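Local coordinates for putative nucleoprotein (Infectious salmon anemia virus, PDB 4EWC) that encapsidates the negative-strand viral RNA, protecting it from nucleases and forming the ribonucleoprotein that serves as template for transcription and replication, at residues A[171-174]-A[175-178]; A[312-315]-A[316-319]; A[528-531]-A[532-536]. One frame throughout, in Å; residues are numbered along the deposited sequence.

Overall arrangement
All three contacts are first turns of helices, but they sit in different places. Contact 1 opens helix 174-188 and contact 2 opens helix 315-326; both are fully buried, on opposite sides of the chain's centre, with centres 31 Å apart and nearest atoms about 17 Å apart. Contact 3, which opens the short helix 530-536, lies farther out, is only partly buried and faces the second subunit; its centre is 47 Å from that of contact 1 and 33 Å from that of contact 2. The chemistry differs too: an indole and amides in contact 1, glycines and aliphatic chains in contact 2, and an asparagine cap with an arginine in contact 3.

Contact 1: A[171-174]-A[175-178]; sequences MSIW and QNGQ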
loop_
_atom_site.group_PDB
_atom_site.type_symbol
_atom_site.label_atom_id
_atom_site.label_comp_id
_atom_site.label_asym_id
_atom_site.label_seq_id
_atom_site.Cartn_x
_atom_site.Cartn_y
_atom_site.Cartn_z
HETATM N N MSE A 171 -22.072 -4.020 -27.698
HETATM C CA MSE A 171 -21.306 -2.796 -27.606
HETATM C C MSE A 171 -21.157 -2.306 -26.161
HETATM O O MSE A 171 -20.319 -1.460 -25.874
HETATM C CB MSE A 171 -21.889 -1.710 -28.505
HETATM C CG MSE A 171 -21.329 -1.744 -29.913
HETATM SE SE MSE A 171 -22.255 -0.649 -31.327
HETATM C CE MSE A 171 -22.357 1.064 -30.359
ATOM N N SER A 172 -21.962 -2.829 -25.245
ATOM C CA SER A 172 -21.837 -2.440 -23.838
ATOM C C SER A 172 -20.800 -3.310 -23.100
ATOM O O SER A 172 -20.484 -3.081 -21.927
ATOM C CB SER A 172 -23.207 -2.468 -23.122
ATOM O OG SER A 172 -23.729 -3.777 -23.051
ATOM N N ILE A 173 -20.264 -4.297 -23.804
ATOM C CA ILE A 173 -19.258 -5.168 -23.229
ATOM C C ILE A 173 -17.857 -4.594 -23.407
ATOM O O ILE A 173 -17.416 -4.310 -24.530
ATOM C CB ILE A 173 -19.327 -6.574 -23.825
ATOM C CG1 ILE A 173 -20.682 -7.191 -23.499
ATOM C CG2 ILE A 173 -18.196 -7.447 -23.275
ATOM C CD1 ILE A 173 -21.033 -8.422 -24.330
ATOM N N TRP A 174 -17.174 -4.441 -22.277
ATOM C CA TRP A 174 -15.846 -3.834 -22.202
ATOM C C TRP A 174 -14.879 -4.268 -23.302
ATOM O O TRP A 174 -14.365 -3.432 -24.048
ATOM C CB TRP A 174 -15.231 -4.111 -20.836
ATOM C CG TRP A 174 -13.928 -3.499 -20.718
ATOM C CD1 TRP A 174 -13.667 -2.191 -20.494
ATOM C CD2 TRP A 174 -12.662 -4.155 -20.854
ATOM N NE1 TRP A 174 -12.310 -1.980 -20.468
ATOM C CE2 TRP A 174 -11.671 -3.171 -20.688
ATOM C CE3 TRP A 174 -12.273 -5.480 -21.092
ATOM C CZ2 TRP A 174 -10.305 -3.471 -20.744
ATOM C CZ3 TRP A 174 -10.931 -5.763 -21.160
ATOM C CH2 TRP A 174 -9.959 -4.760 -20.978
ATOM N N GLN A 175 -14.662 -5.576 -23.403
ATOM C CA GLN A 175 -13.787 -6.143 -24.425
ATOM C C GLN A 175 -14.091 -5.591 -25.798
ATOM O O GLN A 175 -13.183 -5.432 -26.611
ATOM C CB GLN A 175 -13.899 -7.678 -24.487
ATOM C CG GLN A 175 -13.177 -8.440 -23.403
ATOM C CD GLN A 175 -14.011 -8.563 -22.150
ATOM O OE1 GLN A 175 -15.035 -7.884 -22.000
ATOM N NE2 GLN A 175 -13.589 -9.443 -21.243
ATOM N N ASN A 176 -15.370 -5.309 -26.056
ATOM C CA ASN A 176 -15.784 -4.894 -27.391
ATOM C C ASN A 176 -15.416 -3.427 -27.735
ATOM O O ASN A 176 -14.993 -3.125 -28.865
ATOM C CB ASN A 176 -17.255 -5.216 -27.627
ATOM C CG ASN A 176 -17.548 -6.735 -27.617
ATOM O OD1 ASN A 176 -16.763 -7.539 -28.102
ATOM N ND2 ASN A 176 -18.695 -7.111 -27.055
ATOM N N GLY A 177 -15.566 -2.521 -26.769
ATOM C CA GLY A 177 -15.031 -1.185 -26.923
ATOM C C GLY A 177 -13.543 -1.173 -27.283
ATOM O O GLY A 177 -13.126 -0.496 -28.223
ATOM N N GLN A 178 -12.741 -1.913 -26.522
ATOM C CA GLN A 178 -11.325 -2.108 -26.841
ATOM C C GLN A 178 -11.126 -2.583 -28.268
ATOM O O GLN A 178 -10.269 -2.080 -28.996
ATOM C CB GLN A 178 -10.719 -3.165 -25.923
ATOM C CG GLN A 178 -10.749 -2.807 -24.467
ATOM C CD GLN A 178 -10.012 -1.526 -24.198
ATOM O OE1 GLN A 178 -8.786 -1.484 -24.282
ATOM N NE2 GLN A 178 -10.760 -0.460 -23.864
#
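Trp174 and Gln178 meet one helical turn apart, at the N-terminus of helix 174-188, where Ile173 holds the N-cap position. The CG of Trp174 lies anti to the backbone N (chi1 -179°), beside the carbonyl carbon, which lays the indole along the turn where Gln178 can cover it. The methylene CG of Gln178 sits over one face, 4.0 Å from the centroid of the six-membered ring of Trp174, a CH-pi contact shifted toward the ring's rim. Beyond CG the Gln178 chain bends, and its amide plane comes to lie almost parallel to the indole. Gln175 approaches the same ring differently. Its CD lies at the indole edge, in the ring plane and 3.7 Å from CE3 of Trp174, and its amide stands steeply to the ring at 72°. That amide is held from outside: NE2 donates to the carbonyl of Gly431, on strand 429-432, while Val430 of that strand touches both Trp174 and Gln175.

On the other flank Ile173 and Asn176 run side by side, pointing the same way. The ND2 of Asn176 passes 3.3 Å from CB of Ile173 on its way back to the carbonyl of Glu170, and OD1 accepts from the backbone N of Thr214, so both ends of the amide are occupied and its rotation is fixed. Asn176 thus ties the new helix to the end of helix 168-171 and to strand 209-214.

The backbone bonds of the turn are mixed. Gln178 N reaches Trp174 O at 3.3 Å, straight but weak. The hydroxyl of Ser395 bonds the carbonyl of Met171 and lies in weaker contact with Ile173 O, which also takes a weak bond from Gly177 N. Its closest donor is Asn176 N, 2.7 Å from Ile173 O, a bent bond with the donor 41° above the carbonyl plane.

Contact 2: A[312-315]-A[316-319]; sequences GGVA and LDLM
The flat carboxylate of Asp317 approaches the side chain of Val314 loosely, its OD2 4.3 Å from CG2 of Val314. The same two residues are also linked through the backbone, where Asp317 N gives Val314 O a weak bond of 2.9 Å. Leu318 N shares that acceptor: it lies in the plane of the Val314 carbonyl, 3.2 Å from Val314 O at a C=O...N angle of 158°. Gly313 O accepts from Leu316 N, and Ala315 O from Met319 N.

Together these bonds start helix 315-326, within the region the family names its helical bundle. The chain enters through two glycines, and Gly313 has a positive phi of 85°, a backbone shape open chiefly to glycine. Leu316 folds back over this entry, its CD1 lying 3.4 Å from Gly312 O.

Val314 and Leu318 make the apolar side-chain contact, crossing at a slant with CG1 of Val314 4.1 Å from CD1 of Leu318. A chi1 of 80° puts CG1 of Val314 between its backbone N and carbonyl carbon, and it is this branch, not CG2, that reaches Leu318. Helix 369-381 backs both residues: Phe379 touches Val314, and Met372, Leu375 and Cys376 touch Leu318.

On another flank Asp317 packs on Ile339 and Val343 of helix 334-346, whose Arg346 forms a long, weak ion pair with OD2. The early place of this carboxylate in its helix probably stabilises its negative charge. The chain of selenomethionine Met319 runs beside the Ala315 carbonyl, with SE 3.6 Å from Ala315 O, and Met282 of helix 279-284 is packed against both residues.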
loop_
_atom_site.group_PDB
_atom_site.type_symbol
_atom_site.label_atom_id
_atom_site.label_comp_id
_atom_site.label_asym_id
_atom_site.label_seq_id
_atom_site.Cartn_x
_atom_site.Cartn_y
_atom_site.Cartn_z
ATOM N N GLY A 312 4.608 8.878 -25.447
ATOM C CA GLY A 312 5.386 7.710 -25.772
ATOM C C GLY A 312 6.403 7.190 -24.782
ATOM O O GLY A 312 6.833 6.048 -24.914
ATOM N N GLY A 313 6.831 7.971 -23.802
ATOM C CA GLY A 313 7.757 7.408 -22.817
ATOM C C GLY A 313 9.217 7.456 -23.265
ATOM O O GLY A 313 9.576 6.927 -24.319
ATOM N N VAL A 314 10.055 8.074 -22.438
ATOM C CA VAL A 314 11.396 8.480 -22.835
ATOM C C VAL A 314 12.332 7.351 -23.320
ATOM O O VAL A 314 13.232 7.602 -24.130
ATOM C CB VAL A 314 12.053 9.395 -21.739
ATOM C CG1 VAL A 314 12.615 8.581 -20.596
ATOM C CG2 VAL A 314 13.077 10.338 -22.338
ATOM N N ALA A 315 12.086 6.117 -22.868
ATOM C CA ALA A 315 12.900 4.963 -23.265
ATOM C C ALA A 315 13.024 4.795 -24.780
ATOM O O ALA A 315 14.017 4.264 -25.282
ATOM C CB ALA A 315 12.387 3.674 -22.635
ATOM N N LEU A 316 12.013 5.246 -25.507
ATOM C CA LEU A 316 12.021 5.144 -26.956
ATOM C C LEU A 316 13.135 5.980 -27.558
ATOM O O LEU A 316 13.838 5.523 -28.464
ATOM C CB LEU A 316 10.668 5.578 -27.530
ATOM C CG LEU A 316 9.452 4.715 -27.189
ATOM C CD1 LEU A 316 8.237 5.291 -27.862
ATOM C CD2 LEU A 316 9.658 3.259 -27.611
ATOM N N ASP A 317 13.297 7.202 -27.049
ATOM C CA ASP A 317 14.329 8.113 -27.549
ATOM C C ASP A 317 15.718 7.650 -27.152
ATOM O O ASP A 317 16.646 7.803 -27.913
ATOM C CB ASP A 317 14.144 9.521 -26.989
ATOM C CG ASP A 317 12.842 10.157 -27.404
ATOM O OD1 ASP A 317 12.376 9.927 -28.542
ATOM O OD2 ASP A 317 12.280 10.894 -26.574
ATOM N N LEU A 318 15.845 7.101 -25.950
ATOM C CA LEU A 318 17.141 6.773 -25.402
ATOM C C LEU A 318 17.692 5.568 -26.126
ATOM O O LEU A 318 18.888 5.484 -26.407
ATOM C CB LEU A 318 17.057 6.493 -23.899
ATOM C CG LEU A 318 16.466 7.585 -23.000
ATOM C CD1 LEU A 318 16.263 7.078 -21.588
ATOM C CD2 LEU A 318 17.336 8.810 -23.005
HETATM N N MSE A 319 16.807 4.623 -26.415
HETATM C CA MSE A 319 17.195 3.400 -27.093
HETATM C C MSE A 319 17.613 3.767 -28.502
HETATM O O MSE A 319 18.541 3.186 -29.065
HETATM C CB MSE A 319 16.018 2.435 -27.153
HETATM C CG MSE A 319 15.718 1.698 -25.878
HETATM SE SE MSE A 319 13.993 0.801 -26.107
HETATM C CE MSE A 319 14.319 0.118 -27.904
#

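Contact 3: A[528-531]-A[532-536]; sequences FNQG and AIREM
OD1 of Asn529 receives the backbone N-H of Ala532 at 2.9 Å, a fairly straight bond with the donor lifted 38° out of the amide plane rather than on a lone pair. A chi1 of -179° carries the Asn529 amide to the side of its carbonyl carbon, near the N-H groups that begin the helix. Its other end, ND2, donates to the carbonyl of Ser564, which fixes the amide's rotation and attaches the turn to the end of helix 550-564. The methyl of Ala532 lies against this amide, 3.7 Å from OD1 of Asn529.

This is an asparagine N-cap, placed where strand 526-528 gives way to the short helix 530-536 in the C-terminal region of the orthomyxovirus nucleoprotein family. Behind the cap come the regular helix bonds, from Ile533 N to Asn529 O, from Glu535 N to Gly531 O, and from Arg534 N to Gln530 O, the last at 2.9 Å.

Just before the cap, the CB of Phe528 points toward the helix. The side chains of Phe528 and Ile533 cross at about a right angle, and CG1 of Ile533 comes obliquely to 3.5 Å from CD1 of the Phe528 ring. Ile533 also packs on Ile381 of the second subunit.

Gln530 and Arg534 stand one turn apart on the flank facing that subunit. Their flat ends are 71° apart, with NE2 of Gln530 3.4 Å from NH2 of Arg534; both are donors, so the approach is no hydrogen bond. Gln530 OE1 makes a weak bond to the hydroxyl of Ser564 of the second subunit. Arg534 packs on Leu557 of that subunit, and its NH2 comes close to NE of the neighbouring subunit's Arg534, two like charges meeting across the interface.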
loop_
_atom_site.group_PDB
_atom_site.type_symbol
_atom_site.label_atom_id
_atom_site.label_comp_id
_atom_site.label_asym_id
_atom_site.label_seq_id
_atom_site.Cartn_x
_atom_site.Cartn_y
_atom_site.Cartn_z
ATOM N N PHE A 528 11.054 0.087 6.946
ATOM C CA PHE A 528 11.291 1.451 7.389
ATOM C C PHE A 528 11.657 2.388 6.230
ATOM O O PHE A 528 12.074 1.930 5.167
ATOM C CB PHE A 528 12.398 1.422 8.445
ATOM C CG PHE A 528 13.648 0.769 7.972
ATOM C CD1 PHE A 528 14.628 1.506 7.319
ATOM C CD2 PHE A 528 13.847 -0.591 8.166
ATOM C CE1 PHE A 528 15.785 0.892 6.870
ATOM C CE2 PHE A 528 15.000 -1.203 7.723
ATOM C CZ PHE A 528 15.963 -0.463 7.074
ATOM N N ASN A 529 11.476 3.692 6.441
ATOM C CA ASN A 529 11.814 4.707 5.439
ATOM C C ASN A 529 13.316 5.038 5.493
ATOM O O ASN A 529 13.778 5.741 6.403
ATOM C CB ASN A 529 11.000 5.960 5.695
ATOM C CG ASN A 529 11.264 7.061 4.685
ATOM O OD1 ASN A 529 12.409 7.459 4.455
ATOM N ND2 ASN A 529 10.188 7.584 4.090
ATOM N N GLN A 530 14.069 4.528 4.521
ATOM C CA GLN A 530 15.508 4.737 4.460
ATOM C C GLN A 530 15.935 6.200 4.666
ATOM O O GLN A 530 16.692 6.495 5.588
ATOM C CB GLN A 530 16.063 4.165 3.141
ATOM C CG GLN A 530 17.564 4.359 2.914
ATOM C CD GLN A 530 18.432 3.819 4.049
ATOM O OE1 GLN A 530 17.970 3.062 4.902
ATOM N NE2 GLN A 530 19.704 4.213 4.060
ATOM N N GLY A 531 15.429 7.097 3.820
ATOM C CA GLY A 531 15.706 8.516 3.932
ATOM C C GLY A 531 15.575 9.084 5.337
ATOM O O GLY A 531 16.427 9.835 5.780
ATOM N N ALA A 532 14.511 8.718 6.043
ATOM C CA ALA A 532 14.285 9.188 7.412
ATOM C C ALA A 532 15.310 8.605 8.396
ATOM O O ALA A 532 15.794 9.291 9.299
ATOM C CB ALA A 532 12.846 8.851 7.863
ATOM N N ILE A 533 15.630 7.334 8.198
ATOM C CA ILE A 533 16.549 6.630 9.064
ATOM C C ILE A 533 17.961 7.192 8.903
ATOM O O ILE A 533 18.756 7.203 9.848
ATOM C CB ILE A 533 16.532 5.104 8.753
ATOM C CG1 ILE A 533 15.168 4.487 9.119
ATOM C CG2 ILE A 533 17.674 4.393 9.454
ATOM C CD1 ILE A 533 14.900 4.364 10.607
ATOM N N ARG A 534 18.257 7.672 7.701
ATOM C CA ARG A 534 19.568 8.202 7.393
ATOM C C ARG A 534 19.721 9.600 7.999
ATOM O O ARG A 534 20.796 9.962 8.522
ATOM C CB ARG A 534 19.784 8.237 5.877
ATOM C CG ARG A 534 21.044 8.991 5.443
ATOM C CD ARG A 534 21.284 8.894 3.946
ATOM N NE ARG A 534 21.453 7.504 3.521
ATOM C CZ ARG A 534 22.624 6.877 3.465
ATOM N NH1 ARG A 534 23.737 7.514 3.809
ATOM N NH2 ARG A 534 22.684 5.616 3.063
ATOM N N GLU A 535 18.643 10.376 7.936
ATOM C CA GLU A 535 18.601 11.680 8.582
ATOM C C GLU A 535 18.736 11.559 10.079
ATOM O O GLU A 535 19.502 12.288 10.699
ATOM C CB GLU A 535 17.298 12.404 8.251
ATOM C CG GLU A 535 17.212 12.803 6.797
ATOM C CD GLU A 535 16.032 13.678 6.495
ATOM O OE1 GLU A 535 15.097 13.740 7.331
ATOM O OE2 GLU A 535 16.040 14.313 5.416
HETATM N N MSE A 536 18.010 10.612 10.656
HETATM C CA MSE A 536 18.099 10.350 12.087
HETATM C C MSE A 536 19.493 9.913 12.563
HETATM O O MSE A 536 19.832 10.119 13.717
HETATM C CB MSE A 536 17.036 9.320 12.494
HETATM C CG MSE A 536 15.647 9.834 12.284
HETATM SE SE MSE A 536 14.305 8.543 12.810
HETATM C CE MSE A 536 14.573 8.652 14.760
#